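Local coordinates for sortase (Streptomyces avermitilis, PDB 5GO5), which is a class E sortase, a calcium-independent housekeeping cysteine transpeptidase that probably anchors proteins to the cell wall through an acyl-thioester intermediate, at residues P66-T71 against L76-G81. Residues are numbered along the deposited sequence; the frame is centred on the assembly and turned at random.
Sequences PVLEGT and LKKGLG
V67 and L80 sit side by side on neighbouring parallel strands, their CA atoms 4.7 Å apart, in a beta-alpha-beta unit of the sortase fold: strand 65-69, the short helix 73-76 and strand 80-82. Register is fixed by two backbone hydrogen bonds that use both backbone polar atoms of L80. Its N donates to P66 O at 3.1 Å, and its O accepts from L68 N at 2.9 Å with an N-H...O angle of 173°. V67 between these anchors is bonded instead to F51 and A52 of strand 50-55, on its other edge, while its CA makes a CA-H...O contact with L80 O.

G79, nearly fully extended (phi 170°), is the first residue after the helix to leave helical angles and leads into strand 80-82. Both glycines approach the first segment closely: G81 CA comes within 3.2 Å of G70 O, and G79 CA lies 3.8 Å from P66 O. Side chains of V67 and L80 share one sheet face, where V67 CG2 lies 4.3 Å from L80 CB and both residues touch M54. L68 points to the opposite face; the L68 and K78 side chains cross at about a right angle, with L68 CD2 4.0 Å from K78 CB and CD, so the lysine contributes its aliphatic part.

At the far end the unit borders the active site: L76 packs on H100, the predicted proton donor/acceptor, and T71 O is hydrogen-bonded to the hydroxyl of the modified cysteine at position 169. T71 CG2, anti to the carbonyl carbon, lies 3.6 Å from G81 O.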
loop_
_atom_site.group_PDB
_atom_site.type_symbol
_atom_site.label_atom_id
_atom_site.label_comp_id
_atom_site.label_asym_id
_atom_site.label_seq_id
_atom_site.Cartn_x
_atom_site.Cartn_y
_atom_site.Cartn_z
ATOM N N PRO A 66 -6.130 8.163 4.175
ATOM C CA PRO A 66 -5.213 8.132 5.263
ATOM C C PRO A 66 -4.769 6.687 5.544
ATOM O O PRO A 66 -5.555 5.758 5.357
ATOM C CB PRO A 66 -6.056 8.653 6.446
ATOM C CG PRO A 66 -7.415 8.157 6.125
ATOM C CD PRO A 66 -7.541 8.246 4.645
ATOM N N VAL A 67 -3.504 6.544 5.936
ATOM C CA VAL A 67 -2.957 5.251 6.354
ATOM C C VAL A 67 -2.712 5.343 7.844
ATOM O O VAL A 67 -1.986 6.199 8.335
ATOM C CB VAL A 67 -1.682 4.872 5.617
ATOM C CG1 VAL A 67 -1.289 3.436 5.980
ATOM C CG2 VAL A 67 -1.878 5.044 4.106
ATOM N N LEU A 68 -3.326 4.405 8.565
ATOM C CA LEU A 68 -3.268 4.341 9.997
ATOM C C LEU A 68 -2.430 3.143 10.404
ATOM O O LEU A 68 -2.363 2.156 9.685
ATOM C CB LEU A 68 -4.687 4.177 10.577
ATOM C CG LEU A 68 -5.566 5.429 10.577
ATOM C CD1 LEU A 68 -5.981 5.773 9.171
ATOM C CD2 LEU A 68 -6.807 5.192 11.423
ATOM N N GLU A 69 -1.829 3.224 11.601
ATOM C CA GLU A 69 -1.049 2.111 12.094
ATOM C C GLU A 69 -1.931 1.007 12.630
ATOM O O GLU A 69 -2.841 1.267 13.456
ATOM C CB GLU A 69 -0.068 2.607 13.166
ATOM C CG GLU A 69 0.766 1.519 13.835
ATOM C CD GLU A 69 1.760 0.810 12.923
ATOM O OE1 GLU A 69 1.585 0.811 11.682
ATOM O OE2 GLU A 69 2.753 0.258 13.457
ATOM N N GLY A 70 -1.661 -0.222 12.215
ATOM C CA GLY A 70 -2.455 -1.345 12.663
ATOM C C GLY A 70 -3.485 -1.835 11.701
ATOM O O GLY A 70 -3.863 -1.137 10.774
ATOM N N THR A 71 -3.969 -3.054 11.922
ATOM C CA THR A 71 -4.940 -3.667 11.035
ATOM C C THR A 71 -6.126 -4.227 11.812
ATOM O O THR A 71 -6.841 -5.084 11.289
ATOM C CB THR A 71 -4.333 -4.750 10.138
ATOM O OG1 THR A 71 -3.617 -5.721 10.935
ATOM C CG2 THR A 71 -3.349 -4.125 9.125
ATOM N N LEU A 76 -9.515 -0.382 10.088
ATOM C CA LEU A 76 -9.890 -0.539 8.693
ATOM C C LEU A 76 -11.229 0.146 8.386
ATOM O O LEU A 76 -11.515 0.422 7.230
ATOM C CB LEU A 76 -9.861 -1.992 8.303
ATOM C CG LEU A 76 -8.481 -2.702 8.450
ATOM C CD1 LEU A 76 -8.552 -4.076 7.810
ATOM C CD2 LEU A 76 -7.331 -1.885 7.878
ATOM N N LYS A 77 -12.040 0.446 9.409
ATOM C CA LYS A 77 -13.227 1.284 9.193
ATOM C C LYS A 77 -12.950 2.777 8.949
ATOM O O LYS A 77 -13.812 3.482 8.393
ATOM C CB LYS A 77 -14.207 1.124 10.392
ATOM C CG LYS A 77 -14.708 -0.302 10.582
ATOM C CD LYS A 77 -15.677 -0.388 11.792
ATOM C CE LYS A 77 -16.199 -1.797 11.999
ATOM N N LYS A 78 -11.778 3.273 9.336
ATOM C CA LYS A 78 -11.412 4.672 9.235
ATOM C C LYS A 78 -10.474 4.984 8.055
ATOM O O LYS A 78 -10.256 6.145 7.734
ATOM C CB LYS A 78 -10.673 5.114 10.491
ATOM C CG LYS A 78 -11.450 4.917 11.776
ATOM C CD LYS A 78 -10.562 5.351 12.918
ATOM C CE LYS A 78 -11.157 5.022 14.258
ATOM N NZ LYS A 78 -10.237 5.564 15.267
ATOM N N GLY A 79 -9.861 3.963 7.482
ATOM C CA GLY A 79 -8.888 4.185 6.412
ATOM C C GLY A 79 -8.140 2.895 6.093
ATOM O O GLY A 79 -8.579 1.817 6.388
ATOM N N LEU A 80 -7.000 3.051 5.477
ATOM C CA LEU A 80 -6.136 1.924 5.211
ATOM C C LEU A 80 -5.324 1.636 6.468
ATOM O O LEU A 80 -5.018 2.527 7.234
ATOM C CB LEU A 80 -5.197 2.304 4.099
ATOM C CG LEU A 80 -5.932 2.730 2.849
ATOM C CD1 LEU A 80 -4.947 3.077 1.772
ATOM C CD2 LEU A 80 -6.868 1.668 2.310
ATOM N N GLY A 81 -4.939 0.379 6.654
ATOM C CA GLY A 81 -4.186 -0.013 7.839
ATOM C C GLY A 81 -2.836 -0.633 7.499
ATOM O O GLY A 81 -2.773 -1.543 6.653
#